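YesW protein (Bacillus subtilis, PDB 2ZUX) cleaves type I rhamnogalacturonan of plant cell-wall pectin by endo-type elimination, releasing oligosaccharides, and needs calcium or manganese for activity. Local coordinates at residues G175-Q180 / N555-Q560; V265-A270 / G324-S329; K52-V57 / E535-T540; F22-F27 / L508-E513. All coordinates share one frame; numbering follows the deposited sequence.

Contact 1: residues G175-Q180 / N555-Q560. With CA (calcium ion), chain D; RAM (alpha-L-rhamnopyranose), chain M.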
# COMPACT_ATOMS: atom_id res chain seq x y z
N GLY A 175 6.44 -8.12 -14.54
CA GLY A 175 6.91 -6.74 -14.60
C GLY A 175 6.02 -5.87 -13.74
O GLY A 175 4.91 -6.28 -13.37
N ALA A 176 6.48 -4.67 -13.43
CA ALA A 176 5.79 -3.79 -12.48
C ALA A 176 4.34 -3.49 -12.86
O ALA A 176 3.49 -3.33 -11.98
CB ALA A 176 6.57 -2.49 -12.32
N HIS A 177 4.07 -3.41 -14.16
CA HIS A 177 2.79 -2.89 -14.63
C HIS A 177 1.79 -3.96 -14.97
O HIS A 177 0.67 -3.64 -15.37
CB HIS A 177 3.03 -1.94 -15.80
CG HIS A 177 3.96 -0.84 -15.43
ND1 HIS A 177 3.62 0.15 -14.53
CD2 HIS A 177 5.27 -0.65 -15.73
CE1 HIS A 177 4.66 0.94 -14.34
NE2 HIS A 177 5.67 0.48 -15.06
N TYR A 178 2.17 -5.22 -14.76
CA TYR A 178 1.31 -6.35 -15.10
C TYR A 178 0.43 -6.76 -13.90
O TYR A 178 -0.61 -6.15 -13.69
CB TYR A 178 2.14 -7.50 -15.72
CG TYR A 178 2.75 -7.11 -17.06
CD1 TYR A 178 1.99 -7.16 -18.24
CD2 TYR A 178 4.07 -6.66 -17.14
CE1 TYR A 178 2.54 -6.80 -19.46
CE2 TYR A 178 4.64 -6.29 -18.37
CZ TYR A 178 3.85 -6.36 -19.51
OH TYR A 178 4.39 -5.97 -20.73
N THR A 179 0.85 -7.73 -13.09
CA THR A 179 0.03 -8.19 -11.96
C THR A 179 -0.07 -7.12 -10.89
O THR A 179 0.94 -6.62 -10.39
CB THR A 179 0.61 -9.48 -11.34
OG1 THR A 179 0.61 -10.51 -12.33
CG2 THR A 179 -0.21 -9.93 -10.15
N GLN A 180 -1.32 -6.80 -10.54
CA GLN A 180 -1.68 -5.87 -9.47
C GLN A 180 -2.60 -6.64 -8.54
O GLN A 180 -3.73 -6.97 -8.91
CB GLN A 180 -2.38 -4.64 -10.06
CG GLN A 180 -1.69 -4.03 -11.28
CD GLN A 180 -0.22 -3.68 -11.05
OE1 GLN A 180 0.22 -3.40 -9.93
NE2 GLN A 180 0.55 -3.69 -12.13
N ASN A 555 1.36 -2.05 -3.40
CA ASN A 555 2.12 -2.84 -4.37
C ASN A 555 1.98 -2.35 -5.80
O ASN A 555 2.85 -2.61 -6.62
CB ASN A 555 1.76 -4.33 -4.30
CG ASN A 555 0.36 -4.64 -4.82
OD1 ASN A 555 -0.61 -4.67 -4.04
ND2 ASN A 555 0.25 -4.93 -6.09
N ILE A 556 0.87 -1.69 -6.12
CA ILE A 556 0.56 -1.54 -7.53
C ILE A 556 1.57 -0.67 -8.27
O ILE A 556 2.02 0.38 -7.78
CB ILE A 556 -0.89 -1.10 -7.80
CG1 ILE A 556 -1.07 0.39 -7.55
CG2 ILE A 556 -1.87 -1.97 -7.02
CD1 ILE A 556 -2.45 0.90 -7.93
N ALA A 557 1.93 -1.17 -9.45
CA ALA A 557 2.83 -0.47 -10.37
C ALA A 557 3.95 0.24 -9.60
O ALA A 557 4.72 -0.44 -8.91
CB ALA A 557 2.04 0.47 -11.29
N TYR A 558 4.08 1.55 -9.71
CA TYR A 558 5.12 2.25 -8.96
C TYR A 558 4.65 2.61 -7.56
O TYR A 558 4.03 3.66 -7.34
CB TYR A 558 5.65 3.46 -9.72
CG TYR A 558 6.38 3.12 -11.02
CD1 TYR A 558 6.84 1.83 -11.29
CD2 TYR A 558 6.62 4.11 -11.97
CE1 TYR A 558 7.52 1.54 -12.48
CE2 TYR A 558 7.29 3.82 -13.17
CZ TYR A 558 7.72 2.52 -13.41
OH TYR A 558 8.38 2.19 -14.57
N ASN A 559 4.98 1.72 -6.63
CA ASN A 559 4.52 1.78 -5.24
C ASN A 559 4.64 3.18 -4.68
O ASN A 559 5.71 3.79 -4.76
CB ASN A 559 5.39 0.89 -4.33
CG ASN A 559 5.56 -0.54 -4.82
OD1 ASN A 559 5.56 -0.83 -6.03
ND2 ASN A 559 5.80 -1.44 -3.88
N GLN A 560 3.55 3.67 -4.08
CA GLN A 560 3.51 4.97 -3.40
C GLN A 560 3.24 4.77 -1.92
O GLN A 560 2.60 3.79 -1.54
CB GLN A 560 2.42 5.86 -4.00
CG GLN A 560 2.64 6.20 -5.46
CD GLN A 560 3.90 7.01 -5.68
OE1 GLN A 560 4.02 8.14 -5.20
NE2 GLN A 560 4.84 6.43 -6.42
CA CA D . 4.89 -2.46 -7.66
C1 RAM M . 10.94 -1.06 -12.55
C2 RAM M . 11.13 0.45 -12.66
C3 RAM M . 12.49 0.88 -12.11
C4 RAM M . 13.62 0.08 -12.77
C5 RAM M . 13.35 -1.42 -12.63
C6 RAM M . 14.39 -2.22 -13.39
O1 RAM M . 10.75 -1.43 -11.21
O2 RAM M . 11.00 0.80 -14.02
O3 RAM M . 12.70 2.27 -12.32
O4 RAM M . 14.87 0.44 -12.18
O5 RAM M . 12.05 -1.75 -13.11
O HOH W 1 3.83 -3.88 -9.26
O HOH W 2 2.08 -5.64 -8.05
O HOH W 3 6.83 -2.76 -8.88

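Contact 2: residues V265-A270 / G324-S329. With CA (calcium ion), chain C.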
# COMPACT_ATOMS: atom_id res chain seq x y z
N VAL A 265 -1.55 -1.16 -23.85
CA VAL A 265 -2.62 -2.12 -23.58
C VAL A 265 -2.47 -2.79 -22.21
O VAL A 265 -3.47 -3.15 -21.58
CB VAL A 265 -2.69 -3.19 -24.71
CG1 VAL A 265 -1.38 -3.96 -24.83
CG2 VAL A 265 -3.87 -4.15 -24.50
N ASP A 266 -1.23 -2.95 -21.74
CA ASP A 266 -0.97 -3.75 -20.56
C ASP A 266 -0.53 -2.90 -19.37
O ASP A 266 0.30 -3.31 -18.56
CB ASP A 266 0.06 -4.84 -20.88
CG ASP A 266 -0.54 -6.01 -21.63
OD1 ASP A 266 -1.78 -6.12 -21.72
OD2 ASP A 266 0.27 -6.83 -22.14
N ARG A 267 -1.12 -1.71 -19.27
CA ARG A 267 -0.85 -0.80 -18.15
C ARG A 267 -1.96 -0.93 -17.14
O ARG A 267 -3.03 -0.33 -17.29
CB ARG A 267 -0.71 0.63 -18.66
CG ARG A 267 0.51 0.84 -19.56
CD ARG A 267 1.80 0.70 -18.77
NE ARG A 267 2.95 1.05 -19.60
CZ ARG A 267 4.11 1.48 -19.12
NH1 ARG A 267 4.28 1.63 -17.82
NH2 ARG A 267 5.09 1.78 -19.96
N PHE A 268 -1.73 -1.73 -16.11
CA PHE A 268 -2.77 -2.06 -15.14
C PHE A 268 -2.58 -1.36 -13.81
O PHE A 268 -1.44 -1.15 -13.36
CB PHE A 268 -2.80 -3.57 -14.89
CG PHE A 268 -3.10 -4.38 -16.12
CD1 PHE A 268 -4.42 -4.53 -16.56
CD2 PHE A 268 -2.08 -4.96 -16.85
CE1 PHE A 268 -4.71 -5.27 -17.70
CE2 PHE A 268 -2.35 -5.71 -17.99
CZ PHE A 268 -3.67 -5.85 -18.43
N LEU A 269 -3.71 -1.03 -13.18
CA LEU A 269 -3.76 -0.63 -11.77
C LEU A 269 -4.94 -1.35 -11.13
O LEU A 269 -5.73 -1.99 -11.82
CB LEU A 269 -3.88 0.89 -11.61
CG LEU A 269 -2.81 1.76 -12.28
CD1 LEU A 269 -3.24 3.22 -12.27
CD2 LEU A 269 -1.46 1.56 -11.59
N ALA A 270 -5.03 -1.27 -9.81
CA ALA A 270 -6.14 -1.91 -9.10
C ALA A 270 -6.28 -1.25 -7.76
O ALA A 270 -5.35 -0.60 -7.27
CB ALA A 270 -5.91 -3.42 -8.95
N GLY A 324 -3.85 9.16 -16.35
CA GLY A 324 -3.46 8.31 -15.23
C GLY A 324 -1.97 8.24 -14.95
O GLY A 324 -1.13 8.47 -15.83
N ASN A 325 -1.66 7.92 -13.70
CA ASN A 325 -0.30 7.71 -13.23
C ASN A 325 0.01 6.21 -13.21
O ASN A 325 -0.86 5.38 -13.43
CB ASN A 325 -0.20 8.20 -11.79
CG ASN A 325 0.22 9.66 -11.66
OD1 ASN A 325 -0.01 10.49 -12.56
ND2 ASN A 325 0.85 9.98 -10.54
N HIS A 326 1.27 5.87 -12.91
CA HIS A 326 1.61 4.49 -12.53
C HIS A 326 1.19 4.18 -11.09
O HIS A 326 1.87 3.43 -10.39
CB HIS A 326 3.12 4.24 -12.61
CG HIS A 326 3.77 4.70 -13.87
ND1 HIS A 326 3.62 4.05 -15.08
CD2 HIS A 326 4.61 5.73 -14.10
CE1 HIS A 326 4.34 4.67 -16.00
NE2 HIS A 326 4.96 5.69 -15.42
N ASN A 327 0.09 4.78 -10.65
CA ASN A 327 -0.41 4.64 -9.29
C ASN A 327 -1.75 5.36 -9.22
O ASN A 327 -2.13 6.08 -10.14
CB ASN A 327 0.60 5.15 -8.22
CG ASN A 327 1.53 6.25 -8.73
OD1 ASN A 327 2.74 6.02 -8.93
ND2 ASN A 327 0.99 7.43 -8.94
N LEU A 328 -2.48 5.12 -8.14
CA LEU A 328 -3.76 5.79 -7.90
C LEU A 328 -3.95 5.95 -6.39
O LEU A 328 -3.18 5.40 -5.60
CB LEU A 328 -4.92 5.02 -8.55
CG LEU A 328 -5.09 3.52 -8.33
CD1 LEU A 328 -5.44 3.16 -6.88
CD2 LEU A 328 -6.17 2.99 -9.26
N SER A 329 -4.95 6.72 -6.00
CA SER A 329 -5.37 6.81 -4.61
C SER A 329 -6.87 6.60 -4.53
O SER A 329 -7.58 6.73 -5.53
CB SER A 329 -5.04 8.17 -4.00
OG SER A 329 -3.68 8.54 -4.18
CA CA C . 5.75 7.53 -16.22
O HOH W 4 5.93 6.77 -18.25
O HOH W 5 7.78 6.93 -16.00

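Contact 3: residues K52-V57 / E535-T540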
# COMPACT_ATOMS: atom_id res chain seq x y z
N LYS A 52 -1.86 5.55 29.42
CA LYS A 52 -2.64 6.00 28.29
C LYS A 52 -1.93 5.63 26.99
O LYS A 52 -2.51 4.95 26.14
CB LYS A 52 -2.91 7.50 28.37
CG LYS A 52 -3.86 8.01 27.29
CD LYS A 52 -4.06 9.52 27.37
CE LYS A 52 -4.68 10.03 26.07
NZ LYS A 52 -4.91 11.50 26.08
N THR A 53 -0.68 6.07 26.83
CA THR A 53 0.06 5.82 25.60
C THR A 53 0.30 4.33 25.39
O THR A 53 0.47 3.57 26.35
CB THR A 53 1.39 6.60 25.55
OG1 THR A 53 1.88 6.59 24.21
CG2 THR A 53 2.43 5.98 26.48
N THR A 54 0.32 3.91 24.12
CA THR A 54 0.42 2.49 23.80
C THR A 54 1.85 2.01 23.52
O THR A 54 2.08 1.15 22.67
CB THR A 54 -0.60 2.02 22.72
OG1 THR A 54 -0.27 2.57 21.44
CG2 THR A 54 -2.01 2.41 23.10
N ASN A 55 2.80 2.58 24.25
CA ASN A 55 4.15 2.02 24.33
C ASN A 55 4.68 2.13 25.75
O ASN A 55 4.26 3.00 26.53
CB ASN A 55 5.11 2.60 23.26
CG ASN A 55 5.41 4.08 23.43
OD1 ASN A 55 4.73 4.81 24.17
ND2 ASN A 55 6.41 4.53 22.71
N TYR A 56 5.59 1.22 26.10
CA TYR A 56 6.07 1.10 27.46
C TYR A 56 7.46 0.49 27.43
O TYR A 56 7.71 -0.44 26.68
CB TYR A 56 5.12 0.19 28.25
CG TYR A 56 5.38 0.16 29.74
CD1 TYR A 56 4.77 1.08 30.59
CD2 TYR A 56 6.24 -0.78 30.30
CE1 TYR A 56 5.01 1.05 31.96
CE2 TYR A 56 6.49 -0.82 31.66
CZ TYR A 56 5.87 0.11 32.48
OH TYR A 56 6.11 0.08 33.84
N VAL A 57 8.37 1.03 28.24
CA VAL A 57 9.71 0.45 28.34
C VAL A 57 9.85 -0.27 29.69
O VAL A 57 9.76 0.36 30.75
CB VAL A 57 10.82 1.51 28.13
CG1 VAL A 57 12.21 0.89 28.31
CG2 VAL A 57 10.71 2.13 26.75
N GLU A 535 5.20 9.97 23.12
CA GLU A 535 4.19 10.45 24.05
C GLU A 535 2.79 10.40 23.44
O GLU A 535 1.81 10.70 24.12
CB GLU A 535 4.51 11.88 24.50
CG GLU A 535 4.31 12.92 23.39
CD GLU A 535 4.81 14.31 23.76
OE1 GLU A 535 4.45 14.81 24.85
OE2 GLU A 535 5.56 14.90 22.95
N HIS A 536 2.71 10.03 22.17
CA HIS A 536 1.45 10.10 21.43
C HIS A 536 0.79 8.75 21.22
O HIS A 536 1.45 7.76 20.88
CB HIS A 536 1.66 10.73 20.06
CG HIS A 536 2.26 12.10 20.12
ND1 HIS A 536 1.55 13.20 20.55
CD2 HIS A 536 3.51 12.53 19.84
CE1 HIS A 536 2.34 14.26 20.52
NE2 HIS A 536 3.53 13.88 20.09
N ARG A 537 -0.52 8.75 21.42
CA ARG A 537 -1.36 7.62 21.11
C ARG A 537 -2.27 7.98 19.93
O ARG A 537 -2.94 9.01 19.96
CB ARG A 537 -2.22 7.28 22.32
CG ARG A 537 -3.16 6.13 22.09
CD ARG A 537 -3.78 5.69 23.39
NE ARG A 537 -4.97 6.45 23.77
CZ ARG A 537 -5.73 6.14 24.81
NH1 ARG A 537 -5.40 5.12 25.59
NH2 ARG A 537 -6.82 6.86 25.09
N LEU A 538 -2.29 7.13 18.91
CA LEU A 538 -3.23 7.31 17.81
C LEU A 538 -3.84 5.97 17.47
O LEU A 538 -3.21 4.94 17.70
CB LEU A 538 -2.54 7.90 16.57
CG LEU A 538 -2.17 9.38 16.63
CD1 LEU A 538 -0.76 9.59 17.13
CD2 LEU A 538 -2.35 10.02 15.27
N TYR A 539 -5.05 5.97 16.95
CA TYR A 539 -5.68 4.74 16.50
C TYR A 539 -4.79 4.03 15.49
O TYR A 539 -4.15 4.68 14.66
CB TYR A 539 -7.04 5.02 15.87
CG TYR A 539 -8.08 5.40 16.89
CD1 TYR A 539 -8.59 4.44 17.76
CD2 TYR A 539 -8.54 6.71 17.00
CE1 TYR A 539 -9.54 4.78 18.71
CE2 TYR A 539 -9.49 7.06 17.96
CZ TYR A 539 -9.98 6.08 18.80
OH TYR A 539 -10.93 6.41 19.75
N THR A 540 -4.76 2.71 15.56
CA THR A 540 -3.98 1.95 14.59
C THR A 540 -4.32 2.44 13.18
O THR A 540 -5.49 2.66 12.85
CB THR A 540 -4.16 0.42 14.74
OG1 THR A 540 -3.35 -0.23 13.74
CG2 THR A 540 -5.61 -0.01 14.55
O HOH W 6 2.02 4.86 21.56
O HOH W 7 -0.79 4.32 19.31

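Contact 4: residues F22-F27 / L508-E513. With CA (calcium ion), chain E.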
# COMPACT_ATOMS: atom_id res chain seq x y z
N PHE A 22 11.30 -2.86 24.98
CA PHE A 22 10.32 -1.93 24.41
C PHE A 22 9.07 -2.69 24.02
O PHE A 22 9.13 -3.65 23.25
CB PHE A 22 10.91 -1.20 23.21
CG PHE A 22 9.94 -0.24 22.57
CD1 PHE A 22 9.87 1.08 22.99
CD2 PHE A 22 9.10 -0.67 21.55
CE1 PHE A 22 8.96 1.96 22.40
CE2 PHE A 22 8.19 0.20 20.97
CZ PHE A 22 8.13 1.52 21.39
N VAL A 23 7.93 -2.25 24.55
CA VAL A 23 6.64 -2.89 24.30
C VAL A 23 5.71 -1.87 23.65
O VAL A 23 5.61 -0.73 24.10
CB VAL A 23 6.01 -3.40 25.63
CG1 VAL A 23 4.71 -4.14 25.39
CG2 VAL A 23 6.98 -4.31 26.40
N SER A 24 5.04 -2.25 22.57
CA SER A 24 4.01 -1.39 21.99
C SER A 24 2.83 -2.20 21.48
O SER A 24 2.94 -3.42 21.26
CB SER A 24 4.55 -0.40 20.93
OG SER A 24 4.65 -0.97 19.64
N TRP A 25 1.69 -1.53 21.35
CA TRP A 25 0.45 -2.21 21.00
C TRP A 25 -0.54 -1.24 20.37
O TRP A 25 -0.30 -0.02 20.34
CB TRP A 25 -0.16 -2.91 22.24
CG TRP A 25 -0.54 -1.97 23.37
CD1 TRP A 25 -1.76 -1.39 23.58
CD2 TRP A 25 0.32 -1.51 24.43
NE1 TRP A 25 -1.72 -0.60 24.71
CE2 TRP A 25 -0.46 -0.66 25.25
CE3 TRP A 25 1.66 -1.73 24.76
CZ2 TRP A 25 0.07 -0.03 26.39
CZ3 TRP A 25 2.18 -1.11 25.89
CH2 TRP A 25 1.39 -0.26 26.69
N ARG A 26 -1.63 -1.78 19.87
CA ARG A 26 -2.63 -0.99 19.15
C ARG A 26 -3.61 -0.31 20.07
O ARG A 26 -4.04 -0.87 21.08
CB ARG A 26 -3.43 -1.88 18.21
CG ARG A 26 -2.64 -2.50 17.09
CD ARG A 26 -3.44 -3.58 16.42
NE ARG A 26 -2.80 -4.04 15.20
CZ ARG A 26 -2.88 -5.27 14.70
NH1 ARG A 26 -3.54 -6.23 15.35
NH2 ARG A 26 -2.28 -5.55 13.55
N PHE A 27 -3.99 0.91 19.67
CA PHE A 27 -5.20 1.56 20.13
C PHE A 27 -6.22 1.26 19.03
O PHE A 27 -6.07 1.74 17.90
CB PHE A 27 -4.91 3.05 20.29
CG PHE A 27 -6.07 3.88 20.82
CD1 PHE A 27 -6.94 3.41 21.80
CD2 PHE A 27 -6.22 5.19 20.37
CE1 PHE A 27 -7.98 4.23 22.28
CE2 PHE A 27 -7.24 6.02 20.86
CZ PHE A 27 -8.11 5.53 21.81
N LEU A 508 1.80 -3.92 13.29
CA LEU A 508 1.81 -4.38 14.68
C LEU A 508 2.22 -3.22 15.58
O LEU A 508 2.67 -2.19 15.10
CB LEU A 508 2.72 -5.59 14.89
CG LEU A 508 4.13 -5.59 14.33
CD1 LEU A 508 5.09 -4.85 15.25
CD2 LEU A 508 4.61 -7.03 14.10
N GLY A 509 2.05 -3.39 16.89
CA GLY A 509 2.47 -2.36 17.83
C GLY A 509 1.63 -1.10 17.73
O GLY A 509 0.49 -1.14 17.26
N ASP A 510 2.21 0.01 18.17
CA ASP A 510 1.52 1.30 18.16
C ASP A 510 1.52 1.94 16.78
O ASP A 510 1.89 1.31 15.79
CB ASP A 510 2.06 2.24 19.26
CG ASP A 510 3.46 2.78 18.97
OD1 ASP A 510 3.96 2.70 17.82
OD2 ASP A 510 4.06 3.35 19.91
N TRP A 511 1.09 3.20 16.72
CA TRP A 511 0.77 3.85 15.46
C TRP A 511 1.92 4.04 14.48
O TRP A 511 1.67 4.31 13.31
CB TRP A 511 0.09 5.20 15.73
CG TRP A 511 0.97 6.20 16.42
CD1 TRP A 511 1.18 6.31 17.77
CD2 TRP A 511 1.74 7.25 15.81
NE1 TRP A 511 2.04 7.35 18.03
CE2 TRP A 511 2.41 7.94 16.85
CE3 TRP A 511 1.94 7.66 14.48
CZ2 TRP A 511 3.25 9.03 16.60
CZ3 TRP A 511 2.78 8.75 14.24
CH2 TRP A 511 3.42 9.42 15.30
N ARG A 512 3.17 3.90 14.93
CA ARG A 512 4.27 4.04 13.98
C ARG A 512 4.23 2.91 12.95
O ARG A 512 3.68 1.83 13.21
CB ARG A 512 5.62 4.13 14.68
CG ARG A 512 6.00 5.55 15.13
CD ARG A 512 5.25 6.00 16.39
NE ARG A 512 5.48 5.14 17.56
CZ ARG A 512 6.57 5.18 18.33
NH1 ARG A 512 6.67 4.36 19.36
NH2 ARG A 512 7.55 6.04 18.07
N GLU A 513 4.80 3.16 11.78
CA GLU A 513 4.76 2.20 10.70
C GLU A 513 5.93 1.23 10.75
O GLU A 513 7.05 1.63 11.01
CB GLU A 513 4.74 2.95 9.37
CG GLU A 513 3.57 3.90 9.24
CD GLU A 513 3.59 4.65 7.93
OE1 GLU A 513 4.19 5.74 7.90
OE2 GLU A 513 3.02 4.13 6.94
CA CA E . 3.17 -0.07 14.39
O HOH W 8 -0.48 -2.21 14.72
O HOH W 9 4.64 0.65 16.20

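Contact 1: residues G175-Q180 / N555-Q560
A176 O is gripped from three directions where two loops of the beta-propeller meet beside a calcium ion and a bound rhamnose. From the 555-560 loop, A557 CA makes a CA-H...O contact with A176 O at 3.3 Å. Q180 NE2 donates to A176 O within the plane of its own amide, at 3.0 Å and nearly straight (171°). Water 1 donates too, and because it is also a calcium ligand, A176 becomes a second-shell residue of the metal. Glutamine suits position 180 because its amide can face both loops: while NE2 holds A176, Q180 OE1 accepts from A557 N at 2.9 Å, the N-H arriving above the carbonyl plane. A bend at chi2 (-54°) turns CD to the place from which OE1 reaches across. The calcium itself is bound by N555 O, A557 O, N559 OD1, waters 1 and 3, and D116. Beside it the methyl of A557 (CB) is small enough to pack against H177 ND1 at 3.6 Å. H177 and Y558 form an offset edge-to-face pair, centroids 4.7 Å apart and planes at 63°, with H177 CE1 over the tyrosine face toward its rim. Y558 is a substrate-binding residue, and K498 adds a cation-pi contact to its ring. Y558 OH lies 3.2 Å from H177 NE2, and Y558 OH is 3.0 Å from RAM O2, a hydroxyl oxygen of the rhamnose.

Contact 2: residues V265-A270 / G324-S329
At a calcium site of the beta-propeller, the loop that carries the ligand H326 packs through its neighbours against L269 on the first strand of a four-stranded blade. L269 fills the join with both branches. L269 CD1 rests 3.4 Å from N325 O, whereas L269 CD2 lies against the peptide between H326 and N327, 3.7 Å from N327 N. Further along, L269 CB meets L328 CD2 at 3.9 Å, an apolar contact between the two leucines. L328 CD1 also lies 3.8 Å from A270 O, a buried carbonyl with no polar partner in the model. An alanine in place of L269 would keep the touch on L328 but would probably open a gap beside N325 and the H326-N327 peptide, leaving the metal-bearing loop less firmly seated. At the other end R267 NH1 approaches the edge of the H326 ring, 3.5 Å from H326 CE1, with guanidinium and imidazole planes 34° apart; R267 NE is held by N263. Histidine suits its place because its two nitrogens can serve different partners: H326 NE2 binds calcium at 2.2 Å, and ND1 is hydrogen-bonded to Y288 OH, which fixes the rotation of the ring. H362, D364 and E385 complete the protein ligands. Strand 268-273 pairs with strand 281-286 in its own blade, while segment 324-329 leads into strand 329-331 of the next sheet, whose neighbour 340-343 contributes F343 against L269.

Contact 3: residues K52-V57 / E535-T540
R537 reaches from the propeller's 535-540 loop to K52 on the N-terminal beta-sheet domain, and these two residues with T53 carry most of a surface contact that joins the two domains. The arginine chain runs straight out to CD and turns at chi3 (85°), which swings NE round beside K52. K52 CG then sits 3.6 Å above the centre of the R537 guanidinium face, the two side chains crossing at about a right angle. Lysine fits here through its aliphatic part; K52 NZ stays 5.1 Å from R537 NH2, a separation that would probably limit the repulsion of like charges. R537 NH1 is hydrogen-bonded to V35 O and makes a weak bond to K52 O (2.9 Å, 127°), so a flat cation with several N-H donors gathers carbonyls of the neighbouring domain. F27 adds a cation-pi contact. T54 CG2 packs on R537 CD at 3.7 Å, against the apolar stem of the arginine. T53 meets the loop backbone through T53 OG1, 3.6 Å from H536 O. Water 6 links T53 OG1 to H536 O, to which it donates at 3.0 Å. T54 OG1, hydrogen-bonded to W25 O, also accepts from water 7, which accepts from L538 N. Segment 52-57 enters strand 55-58, the edge strand beside 20-24 in the seven-stranded sheet, and strand 36-41 of that sheet touches K52 through L36 and R537 through F37.

Contact 4: residues F22-F27 / L508-E513
S24 and D510 meet where the N-terminal beta-sheet domain presses on a calcium-binding loop of the propeller domain, a loop that D510 shapes through an Asx turn. D510 N donates to S24 OG at 3.0 Å (151°), a small hydroxyl serving as acceptor for the buried amide. D510 CB lies 3.4 Å from W25 O; CG, set between the backbone N and the carbonyl carbon (chi1 71°), faces S24 CB. D510 OD1 closes the Asx turn by accepting from R512 N at 3.2 Å, and it also takes R512 NE at 2.9 Å from the same face of the carboxylate plane. D510 OD2 uses its syn lone pair for R512 NH1, again at 2.9 Å, completing a side-on, two-nitrogen salt bridge that holds the guanidinium with NH1 toward the edge of the F22 ring. R512 NH2 has I532 O as a further partner. An alanine in place of D510 would strip away the carboxylate and would probably leave the buried R512 without its counter-charge and the turn without its acceptor. G509 is the residue its place demands: phi is positive, and a CB would clash with S24 OG. R26, whose main polar partner is N9, also donates through NE to water 8, which lies within hydrogen-bonding reach of G509 O. The calcium takes the carbonyls of L508, D510 and R512, with D506 and E514 from either end of the loop; water 9 binds it at 2.4 Å and donates to D510 OD1 at 2.7 Å.

From the N terminus the chain passes 22-27 and 52-57 on the N-terminal sheet, then 175-180 and 265-270 in the propeller. Contact 2 is the first to close, at 324-329, binding one blade to the start of the next within a short excursion that all three other contacts enclose. Contact 4 closes at 508-513, contact 3 at 535-540 and contact 1 at 555-560; these three cross one another. Contacts 3 and 4 adjoin, through neighbouring strands 55-58 and 20-24, and together dock the N-terminal domain on the propeller. Contacts 1 and 2 also touch, by backbone bonds, joining the C-terminal part of the propeller to earlier blades around two calcium sites.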